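Transcriptional activator PlcR protein (Bacillus thuringiensis, PDB 3U3W) activates transcription of virulence genes as a quorum-sensing regulator, binding DNA through a helix-turn-helix domain and the signal peptide PapR through a helical TPR-like domain. Local coordinates at residues R90-E93 with I94-V98; L115-Q118 with Y119-A123; A222-I225 with S226-N230; Q237-Y240 with Q241-E244. All blocks are in the same frame, centred on the assembly; numbering follows the deposited sequence. Where two conformers were deposited one is given.

How the interactions relate
All four interactions are local contacts along helices of the peptide-binding C-terminal domain, 1 at a helix start and 3 at a helix end, and they form two touching pairs. Interactions 1 and 2, with centres 9 Å apart, lie on consecutive helices, where Tyr95 CE1 meets Tyr119 CE1 at 3.6 Å and Val98 packs on Leu115 and Tyr119. Interactions 3 and 4, with centres 14 Å apart, lie on another two consecutive helices and meet through Ile223, whose CG1 lies 3.6 Å from Leu238 CB. The two pairs do not touch. Interactions 1, 2 and 4 each reach the bound peptide, while interactions 3 and 4 meet the second subunit. The nearest atom of any of them is about 30 Å from the DNA.

Interaction 1. Residues R90-E93 with I94-V98; sequences RYKE and IYNKV
Ile94 folds back over the start of its own helix: its CG1 lies 3.1 Å from Arg90 O, the carbonyl that also accepts the Ile94 N bond, in its plane and with an N-H...O angle of 167°. With CG1 beside the backbone N (chi1 -63°), the branch runs toward the helix start, and Ile94 CD1 comes obliquely to the Tyr91 ring, 4.3 Å from Tyr91 CD1. Arg90, the N-cap residue, grips Glu93 side-on with two nitrogens. Arg90 NE reaches Glu93 OE2 at 2.7 Å from above the carboxylate plane, and Arg90 NH2 reaches Glu93 OE1 at 3.0 Å on the syn side; NH1 is held by Gln88. This salt bridge spans the first turn of helix 91-102 in the TPR-like domain, a helix packed between helices 72-87 and 109-125. Ile94 faces the former at Leu85 and Cys86, whereas Tyr91 leans on Val121 and Val125 of the latter and on an aromatic side chain of the bound peptide. On the exposed side Lys92, bent at chi2, crosses Asn96 obliquely, its CD 3.9 Å from Asn96 ND2. Asn96 N bonds to Lys92 O at 3.0 Å, and one residue on Lys97 N bonds to Glu93 O at 2.7 Å.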
loop_
_atom_site.group_PDB
_atom_site.type_symbol
_atom_site.label_atom_id
_atom_site.label_comp_id
_atom_site.label_asym_id
_atom_site.label_seq_id
_atom_site.Cartn_x
_atom_site.Cartn_y
_atom_site.Cartn_z
ATOM N N ARG A 90 3.673 21.698 -3.816
ATOM C CA ARG A 90 3.118 22.864 -3.154
ATOM C C ARG A 90 3.919 23.216 -1.892
ATOM O O ARG A 90 3.482 23.023 -0.755
ATOM C CB ARG A 90 1.624 22.648 -2.910
ATOM C CG ARG A 90 0.855 22.641 -4.241
ATOM C CD ARG A 90 -0.523 21.979 -4.169
ATOM N NE ARG A 90 -1.379 22.618 -3.183
ATOM C CZ ARG A 90 -2.608 22.213 -2.864
ATOM N NH1 ARG A 90 -3.141 21.149 -3.465
ATOM N NH2 ARG A 90 -3.311 22.873 -1.938
ATOM N N TYR A 91 5.111 23.753 -2.119
ATOM C CA TYR A 91 6.082 23.934 -1.049
ATOM C C TYR A 91 5.791 25.102 -0.115
ATOM O O TYR A 91 6.080 25.024 1.088
ATOM C CB TYR A 91 7.500 23.988 -1.620
ATOM C CG TYR A 91 7.964 22.634 -2.144
ATOM C CD1 TYR A 91 8.260 21.591 -1.262
ATOM C CD2 TYR A 91 8.098 22.398 -3.509
ATOM C CE1 TYR A 91 8.682 20.359 -1.718
ATOM C CE2 TYR A 91 8.524 21.163 -3.984
ATOM C CZ TYR A 91 8.814 20.148 -3.087
ATOM O OH TYR A 91 9.219 18.919 -3.558
ATOM N N LYS A 92 5.219 26.173 -0.660
ATOM C CA LYS A 92 4.729 27.279 0.166
ATOM C C LYS A 92 3.768 26.763 1.246
ATOM O O LYS A 92 3.984 26.975 2.448
ATOM C CB LYS A 92 4.019 28.332 -0.694
ATOM C CG LYS A 92 4.602 29.752 -0.578
ATOM C CD LYS A 92 4.673 30.251 0.879
ATOM C CE LYS A 92 5.297 31.660 0.978
ATOM N NZ LYS A 92 5.538 32.095 2.397
ATOM N N GLU A 93 2.720 26.064 0.817
ATOM C CA GLU A 93 1.732 25.556 1.761
ATOM C C GLU A 93 2.339 24.600 2.771
ATOM O O GLU A 93 2.045 24.679 3.954
ATOM C CB GLU A 93 0.581 24.887 1.030
ATOM C CG GLU A 93 0.422 25.417 -0.361
ATOM C CD GLU A 93 -0.920 25.079 -0.944
ATOM O OE1 GLU A 93 -1.831 24.736 -0.154
ATOM O OE2 GLU A 93 -1.060 25.158 -2.187
ATOM N N ILE A 94 3.182 23.690 2.302
ATOM C CA ILE A 94 3.876 22.800 3.215
ATOM C C ILE A 94 4.621 23.594 4.270
ATOM O O ILE A 94 4.567 23.289 5.467
ATOM C CB ILE A 94 4.868 21.910 2.459
ATOM C CG1 ILE A 94 4.088 21.029 1.475
ATOM C CG2 ILE A 94 5.732 21.108 3.455
ATOM C CD1 ILE A 94 4.900 19.939 0.786
ATOM N N TYR A 95 5.333 24.612 3.807
ATOM C CA TYR A 95 6.127 25.467 4.678
ATOM C C TYR A 95 5.277 26.102 5.787
ATOM O O TYR A 95 5.624 26.047 6.971
ATOM C CB TYR A 95 6.828 26.544 3.836
ATOM C CG TYR A 95 7.648 27.515 4.634
ATOM C CD1 TYR A 95 8.953 27.203 5.023
ATOM C CD2 TYR A 95 7.126 28.754 5.001
ATOM C CE1 TYR A 95 9.714 28.094 5.755
ATOM C CE2 TYR A 95 7.884 29.658 5.728
ATOM C CZ TYR A 95 9.168 29.324 6.103
ATOM O OH TYR A 95 9.899 30.220 6.835
ATOM N N ASN A 96 4.157 26.698 5.396
ATOM C CA ASN A 96 3.213 27.274 6.359
ATOM C C ASN A 96 2.523 26.239 7.240
ATOM O O ASN A 96 2.457 26.397 8.467
ATOM C CB ASN A 96 2.155 28.110 5.640
ATOM C CG ASN A 96 2.728 29.364 5.021
ATOM O OD1 ASN A 96 3.637 29.984 5.580
ATOM N ND2 ASN A 96 2.207 29.742 3.860
ATOM N N LYS A 97 2.014 25.182 6.611
ATOM C CA LYS A 97 1.282 24.139 7.327
ATOM C C LYS A 97 2.161 23.493 8.402
ATOM O O LYS A 97 1.772 23.372 9.565
ATOM C CB LYS A 97 0.761 23.088 6.342
ATOM C CG LYS A 97 0.213 21.819 6.991
ATOM C CD LYS A 97 -0.334 20.853 5.946
ATOM C CE LYS A 97 -0.981 19.640 6.601
ATOM N NZ LYS A 97 -2.150 20.040 7.450
ATOM N N VAL A 98 3.363 23.100 8.009
ATOM C CA VAL A 98 4.279 22.426 8.916
ATOM C C VAL A 98 4.860 23.355 9.993
ATOM O O VAL A 98 5.092 22.939 11.139
ATOM C CB VAL A 98 5.412 21.762 8.116
ATOM C CG1 VAL A 98 6.607 21.473 8.999
ATOM C CG2 VAL A 98 4.891 20.505 7.449
#

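Interaction 2. Residues L115-Q118 with Y119-A123; sequences LQWQ and YYVAA
Trp117 and Val121 lie side by side and point the same way, one turn apart on helix 109-125 of the TPR-like peptide-binding domain. The indole swings to the side opposite the backbone N (chi1 156°), while Val121 sets CG2 beside its own N, bringing that methyl obliquely to the ring, 3.8 Å from Trp117 CD1. Both residues border the peptide site: Trp117 packs on the peptide backbone and Val121 on one of its aromatic side chains, and both also touch Ala160 of helix 153-167. Gln118 bends at chi2 (-74°), which carries its amide over one face of the indole of Trp117, NE2 standing 3.4 Å above the ring plane and offset toward the rim. The same glutamine packs on Val82 and Cys86 of helix 72-87.

A second pair, Gln116 and Tyr120, runs along the flank nearer helix 131-143. Both side chains extend in the same direction, with amide and ring planes 34° apart and Gln116 CB 4.1 Å from Tyr120 CE2. Tyr119 packs on Val98 and Leu102 of helix 91-102, and its CD2 lies 3.9 Å above one face of the Tyr120 ring, toward the rim. Regular backbone bonds hold the turn together, among them Val121 N to Trp117 O at 3.2 Å and Ala122 N to Gln118 O at 3.0 Å. Gln116 O accepts the nearly straight bond from Tyr120 N, and the Tyr120 ring also lies obliquely against this oxygen, Tyr120 CD2 3.0 Å from Gln116 O.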
loop_
_atom_site.group_PDB
_atom_site.type_symbol
_atom_site.label_atom_id
_atom_site.label_comp_id
_atom_site.label_asym_id
_atom_site.label_seq_id
_atom_site.Cartn_x
_atom_site.Cartn_y
_atom_site.Cartn_z
ATOM N N LEU A 115 8.143 16.506 10.617
ATOM C CA LEU A 115 7.881 17.935 10.400
ATOM C C LEU A 115 9.138 18.713 9.970
ATOM O O LEU A 115 9.114 19.480 9.009
ATOM C CB LEU A 115 7.301 18.566 11.665
ATOM C CG LEU A 115 6.002 18.005 12.250
ATOM C CD1 LEU A 115 5.794 18.589 13.640
ATOM C CD2 LEU A 115 4.790 18.253 11.330
ATOM N N GLN A 116 10.223 18.505 10.705
ATOM C CA GLN A 116 11.495 19.167 10.441
ATOM C C GLN A 116 12.068 18.813 9.069
ATOM O O GLN A 116 12.452 19.708 8.313
ATOM C CB GLN A 116 12.508 18.850 11.552
ATOM C CG GLN A 116 12.091 19.405 12.916
ATOM C CD GLN A 116 13.220 19.420 13.932
ATOM O OE1 GLN A 116 13.669 18.369 14.399
ATOM N NE2 GLN A 116 13.687 20.618 14.281
ATOM N N TRP A 117 12.118 17.514 8.761
ATOM C CA TRP A 117 12.478 17.043 7.423
ATOM C C TRP A 117 11.685 17.816 6.369
ATOM O O TRP A 117 12.273 18.460 5.500
ATOM C CB TRP A 117 12.284 15.510 7.312
ATOM C CG TRP A 117 12.071 14.959 5.926
ATOM C CD1 TRP A 117 12.683 15.360 4.768
ATOM C CD2 TRP A 117 11.160 13.912 5.551
ATOM N NE1 TRP A 117 12.211 14.620 3.699
ATOM C CE2 TRP A 117 11.274 13.733 4.156
ATOM C CE3 TRP A 117 10.265 13.110 6.262
ATOM C CZ2 TRP A 117 10.518 12.796 3.464
ATOM C CZ3 TRP A 117 9.523 12.167 5.566
ATOM C CH2 TRP A 117 9.651 12.026 4.186
ATOM N N GLN A 118 10.357 17.797 6.467
ATOM C CA GLN A 118 9.530 18.453 5.457
ATOM C C GLN A 118 9.732 19.976 5.425
ATOM O O GLN A 118 9.668 20.604 4.363
ATOM C CB GLN A 118 8.042 18.125 5.665
ATOM C CG GLN A 118 7.701 16.666 5.457
ATOM C CD GLN A 118 7.706 16.256 3.980
ATOM O OE1 GLN A 118 7.589 17.092 3.080
ATOM N NE2 GLN A 118 7.835 14.960 3.733
ATOM N N TYR A 119 9.964 20.562 6.595
ATOM C CA TYR A 119 10.111 22.007 6.704
ATOM C C TYR A 119 11.396 22.492 6.022
ATOM O O TYR A 119 11.375 23.454 5.256
ATOM C CB TYR A 119 10.025 22.425 8.179
ATOM C CG TYR A 119 10.661 23.754 8.559
ATOM C CD1 TYR A 119 10.041 24.969 8.285
ATOM C CD2 TYR A 119 11.859 23.778 9.252
ATOM C CE1 TYR A 119 10.631 26.179 8.660
ATOM C CE2 TYR A 119 12.449 24.960 9.628
ATOM C CZ TYR A 119 11.841 26.157 9.330
ATOM O OH TYR A 119 12.480 27.321 9.728
ATOM N N TYR A 120 12.494 21.789 6.280
ATOM C CA TYR A 120 13.779 22.084 5.660
ATOM C C TYR A 120 13.764 21.938 4.150
ATOM O O TYR A 120 14.292 22.798 3.446
ATOM C CB TYR A 120 14.860 21.178 6.231
ATOM C CG TYR A 120 15.239 21.529 7.639
ATOM C CD1 TYR A 120 15.467 22.852 8.018
ATOM C CD2 TYR A 120 15.369 20.539 8.600
ATOM C CE1 TYR A 120 15.830 23.168 9.331
ATOM C CE2 TYR A 120 15.723 20.840 9.908
ATOM C CZ TYR A 120 15.956 22.151 10.270
ATOM O OH TYR A 120 16.303 22.420 11.577
ATOM N N VAL A 121 13.174 20.852 3.651
ATOM C CA VAL A 121 13.073 20.650 2.208
ATOM C C VAL A 121 12.286 21.798 1.588
ATOM O O VAL A 121 12.659 22.354 0.548
ATOM C CB VAL A 121 12.379 19.306 1.836
ATOM C CG1 VAL A 121 12.047 19.270 0.359
ATOM C CG2 VAL A 121 13.244 18.128 2.219
ATOM N N ALA A 122 11.186 22.136 2.242
ATOM C CA ALA A 122 10.340 23.219 1.791
ATOM C C ALA A 122 11.139 24.528 1.813
ATOM O O ALA A 122 11.121 25.302 0.851
ATOM C CB ALA A 122 9.106 23.310 2.669
ATOM N N ALA A 123 11.860 24.756 2.904
ATOM C CA ALA A 123 12.668 25.957 3.046
ATOM C C ALA A 123 13.679 26.048 1.906
ATOM O O ALA A 123 13.832 27.095 1.281
ATOM C CB ALA A 123 13.370 25.971 4.391
#

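Interaction 3. Residues A222-I225 with S226-N230; sequences AIEI and SCRIN
Ser226 N, Cys227 N, Arg228 N and Ile229 N bond in turn to the carbonyls of Ala222, Ile223, Glu224 and Ile225, the last, Ile229 N to Ile225 O, at 3.1 Å, before a Schellman motif ends helix 212-228 with Asn230, at positive phi, as its C-prime residue. Ser226 places OG beside its own backbone N (chi1 -70°), 3.1 Å from Ala222 O, the oxygen that also accepts the Ser226 N bond. Cys227 has nearly the same first torsion and directs SG back along the helix, 4.4 Å from Ile223 CG2. Ile225 and Arg228 lie side by side and point the same way; the arginine, bent at chi3, brings NH2 to 4.0 Å from Ile225 CG1, which meets the guanidinium plane obliquely. Ile229, with CG1 between the backbone N and the carbonyl carbon (chi1 72°), sets CG1 3.3 Å from Ile225 O.

Around the turn, Ile225 packs on Val196 of helix 192-208 and Ile223 on Leu238 of helix 235-248, so the helix end lies between these two helices of the TPR-like domain. The second subunit meets Cys227 through its Leu270, and the Asn230 backbone is hydrogen-bonded to that subunit. Arg228 NH1 forms a salt bridge with Glu192, so the arginine's charge probably helps tie the helix end to helix 192-208.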
loop_
_atom_site.group_PDB
_atom_site.type_symbol
_atom_site.label_atom_id
_atom_site.label_comp_id
_atom_site.label_asym_id
_atom_site.label_seq_id
_atom_site.Cartn_x
_atom_site.Cartn_y
_atom_site.Cartn_z
ATOM N N ALA A 222 12.380 1.091 -13.191
ATOM C CA ALA A 222 11.364 1.719 -12.361
ATOM C C ALA A 222 9.955 1.652 -13.017
ATOM O O ALA A 222 8.975 1.374 -12.345
ATOM C CB ALA A 222 11.774 3.149 -11.977
ATOM N N ILE A 223 9.881 1.854 -14.326
ATOM C CA ILE A 223 8.647 1.642 -15.085
ATOM C C ILE A 223 8.102 0.222 -14.929
ATOM O O ILE A 223 6.897 0.036 -14.758
ATOM C CB ILE A 223 8.852 1.960 -16.589
ATOM C CG1 ILE A 223 9.217 3.446 -16.754
ATOM C CG2 ILE A 223 7.626 1.527 -17.424
ATOM C CD1 ILE A 223 9.190 3.970 -18.198
ATOM N N GLU A 224 8.986 -0.772 -14.982
ATOM C CA GLU A 224 8.578 -2.161 -14.786
ATOM C C GLU A 224 7.984 -2.362 -13.394
ATOM O O GLU A 224 6.908 -2.952 -13.245
ATOM C CB GLU A 224 9.752 -3.121 -15.007
ATOM C CG GLU A 224 9.469 -4.567 -14.614
ATOM C CD GLU A 224 10.698 -5.275 -14.033
ATOM O OE1 GLU A 224 11.720 -5.385 -14.746
ATOM O OE2 GLU A 224 10.643 -5.714 -12.858
ATOM N N ILE A 225 8.687 -1.874 -12.376
ATOM C CA ILE A 225 8.194 -1.968 -11.006
ATOM C C ILE A 225 6.846 -1.266 -10.846
ATOM O O ILE A 225 5.961 -1.759 -10.158
ATOM C CB ILE A 225 9.186 -1.385 -9.987
ATOM C CG1 ILE A 225 10.511 -2.159 -10.055
ATOM C CG2 ILE A 225 8.598 -1.444 -8.570
ATOM C CD1 ILE A 225 11.624 -1.517 -9.271
ATOM N N SER A 226 6.701 -0.116 -11.490
ATOM C CA SER A 226 5.465 0.647 -11.420
ATOM C C SER A 226 4.283 -0.125 -12.014
ATOM O O SER A 226 3.228 -0.205 -11.393
ATOM C CB SER A 226 5.617 1.992 -12.125
ATOM O OG SER A 226 6.473 2.836 -11.390
ATOM N N CYS A 227 4.454 -0.681 -13.212
ATOM C CA CYS A 227 3.386 -1.476 -13.828
ATOM C C CYS A 227 3.004 -2.733 -13.030
ATOM O O CYS A 227 1.832 -3.055 -12.893
ATOM C CB CYS A 227 3.730 -1.825 -15.271
ATOM S SG CYS A 227 3.850 -0.350 -16.296
ATOM N N ARG A 228 3.994 -3.408 -12.472
ATOM C CA ARG A 228 3.753 -4.603 -11.683
ATOM C C ARG A 228 2.973 -4.316 -10.405
ATOM O O ARG A 228 2.175 -5.144 -9.967
ATOM C CB ARG A 228 5.074 -5.320 -11.354
ATOM C CG ARG A 228 4.917 -6.424 -10.328
ATOM C CD ARG A 228 6.145 -7.338 -10.264
ATOM N NE ARG A 228 7.366 -6.605 -9.960
ATOM C CZ ARG A 228 7.667 -6.132 -8.757
ATOM N NH1 ARG A 228 6.834 -6.324 -7.742
ATOM N NH2 ARG A 228 8.802 -5.471 -8.568
ATOM N N ILE A 229 3.210 -3.164 -9.791
ATOM C CA ILE A 229 2.470 -2.821 -8.569
ATOM C C ILE A 229 1.267 -1.905 -8.853
ATOM O O ILE A 229 0.601 -1.446 -7.949
ATOM C CB ILE A 229 3.392 -2.214 -7.476
ATOM C CG1 ILE A 229 3.846 -0.799 -7.836
ATOM C CG2 ILE A 229 4.609 -3.113 -7.235
ATOM C CD1 ILE A 229 4.739 -0.181 -6.763
ATOM N N ASN A 230 1.002 -1.658 -10.128
ATOM C CA ASN A 230 -0.064 -0.754 -10.531
ATOM C C ASN A 230 0.001 0.638 -9.907
ATOM O O ASN A 230 -1.018 1.177 -9.469
ATOM C CB ASN A 230 -1.426 -1.399 -10.275
ATOM C CG ASN A 230 -1.589 -2.711 -11.022
ATOM O OD1 ASN A 230 -1.904 -3.738 -10.430
ATOM N ND2 ASN A 230 -1.361 -2.679 -12.327
#

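Interaction 4. Residues Q237-Y240 with Q241-E244; sequences QLYY and QRGE
Gln237 O takes the N-H of Gln241 N at 2.8 Å in a nearly straight bond, opening a turn of helix 235-248 in the TPR-like superhelix that holds the signal peptide. The Gln237 amide leads away from this turn, and its NE2 hydrogen-bonds an acidic side chain of the bound peptide. Leu238 O next accepts Arg242 N, while the leucine side chain packs on Ile223 of helix 212-228.

Tyr239 and Arg242 lie side by side and point the same way, with ring and guanidinium planes 86° apart. The guanidinium presents a face to the ring edge: Arg242 NH1 lies in the ring plane, 3.7 Å from Tyr239 CE1. This edge-on approach is not the stacked geometry of a cation-pi pair. Bends at chi2 and chi3 bring the arginine alongside the tyrosine, and Asn220 holds its NE. Across the dimer interface, Tyr239 packs on Ile269 of the second subunit.

Tyr240 swings its ring opposite its backbone N (chi1 176°), across Glu244, whose chain bends at chi2; ring and carboxylate planes are 22° apart. The peptide contributes an apolar side chain to the surroundings of this ring. The carboxylate lies along the ring, and Tyr260, Arg247 and Lys282 bind its OE2. Glu244 CG lies 3.8 Å from Tyr240 CE2 and 3.4 Å from Tyr240 O.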
loop_
_atom_site.group_PDB
_atom_site.type_symbol
_atom_site.label_atom_id
_atom_site.label_comp_id
_atom_site.label_asym_id
_atom_site.label_seq_id
_atom_site.Cartn_x
_atom_site.Cartn_y
_atom_site.Cartn_z
ATOM N N GLN A 237 6.421 10.882 -15.054
ATOM C CA GLN A 237 7.784 11.406 -14.981
ATOM C C GLN A 237 8.774 10.434 -15.600
ATOM O O GLN A 237 9.694 10.855 -16.282
ATOM C CB GLN A 237 8.182 11.719 -13.531
ATOM C CG GLN A 237 7.292 12.771 -12.869
ATOM C CD GLN A 237 6.035 12.153 -12.233
ATOM O OE1 GLN A 237 5.325 11.373 -12.869
ATOM N NE2 GLN A 237 5.773 12.494 -10.971
ATOM N N LEU A 238 8.560 9.138 -15.366
ATOM C CA LEU A 238 9.436 8.076 -15.865
ATOM C C LEU A 238 9.428 7.989 -17.388
ATOM O O LEU A 238 10.483 7.962 -18.002
ATOM C CB LEU A 238 9.055 6.728 -15.240
ATOM C CG LEU A 238 9.512 6.625 -13.772
ATOM C CD1 LEU A 238 8.885 5.443 -13.033
ATOM C CD2 LEU A 238 11.045 6.584 -13.690
ATOM N N TYR A 239 8.246 7.962 -17.995
ATOM C CA TYR A 239 8.148 8.031 -19.445
ATOM C C TYR A 239 8.808 9.263 -20.024
ATOM O O TYR A 239 9.399 9.191 -21.089
ATOM C CB TYR A 239 6.697 7.971 -19.916
ATOM C CG TYR A 239 6.164 6.576 -19.873
ATOM C CD1 TYR A 239 6.754 5.566 -20.621
ATOM C CD2 TYR A 239 5.098 6.253 -19.056
ATOM C CE1 TYR A 239 6.282 4.270 -20.568
ATOM C CE2 TYR A 239 4.620 4.970 -18.993
ATOM C CZ TYR A 239 5.213 3.981 -19.753
ATOM O OH TYR A 239 4.717 2.702 -19.678
ATOM N N TYR A 240 8.681 10.390 -19.332
ATOM C CA TYR A 240 9.301 11.620 -19.779
ATOM C C TYR A 240 10.824 11.414 -19.743
ATOM O O TYR A 240 11.521 11.604 -20.747
ATOM C CB TYR A 240 8.858 12.804 -18.893
ATOM C CG TYR A 240 9.553 14.106 -19.239
ATOM C CD1 TYR A 240 9.027 14.964 -20.203
ATOM C CD2 TYR A 240 10.751 14.469 -18.618
ATOM C CE1 TYR A 240 9.676 16.150 -20.537
ATOM C CE2 TYR A 240 11.398 15.660 -18.942
ATOM C CZ TYR A 240 10.859 16.488 -19.899
ATOM O OH TYR A 240 11.501 17.651 -20.220
ATOM N N GLN A 241 11.329 10.997 -18.587
ATOM C CA GLN A 241 12.741 10.698 -18.446
ATOM C C GLN A 241 13.254 9.704 -19.492
ATOM O O GLN A 241 14.382 9.823 -19.969
ATOM C CB GLN A 241 13.044 10.163 -17.056
ATOM C CG GLN A 241 14.516 10.140 -16.783
ATOM C CD GLN A 241 15.100 11.513 -16.969
ATOM O OE1 GLN A 241 14.609 12.488 -16.396
ATOM N NE2 GLN A 241 16.124 11.614 -17.804
ATOM N N ARG A 242 12.431 8.723 -19.842
ATOM C CA ARG A 242 12.847 7.712 -20.794
ATOM C C ARG A 242 12.896 8.325 -22.190
ATOM O O ARG A 242 13.801 8.037 -22.967
ATOM C CB ARG A 242 11.966 6.462 -20.717
ATOM C CG ARG A 242 11.102 6.174 -21.926
ATOM C CD ARG A 242 11.385 4.811 -22.570
ATOM N NE ARG A 242 11.021 3.647 -21.759
ATOM C CZ ARG A 242 9.913 2.919 -21.923
ATOM N NH1 ARG A 242 9.046 3.256 -22.869
ATOM N NH2 ARG A 242 9.661 1.853 -21.141
ATOM N N GLY A 243 11.949 9.203 -22.493
ATOM C CA GLY A 243 12.036 10.002 -23.703
ATOM C C GLY A 243 13.328 10.825 -23.767
ATOM O O GLY A 243 13.977 10.889 -24.812
ATOM N N GLU A 244 13.693 11.465 -22.656
ATOM C CA GLU A 244 14.952 12.204 -22.570
ATOM C C GLU A 244 16.143 11.299 -22.905
ATOM O O GLU A 244 17.009 11.667 -23.691
ATOM C CB GLU A 244 15.156 12.793 -21.171
ATOM C CG GLU A 244 14.138 13.834 -20.743
ATOM C CD GLU A 244 14.428 15.198 -21.327
ATOM O OE1 GLU A 244 15.179 15.972 -20.686
ATOM O OE2 GLU A 244 13.915 15.490 -22.429
#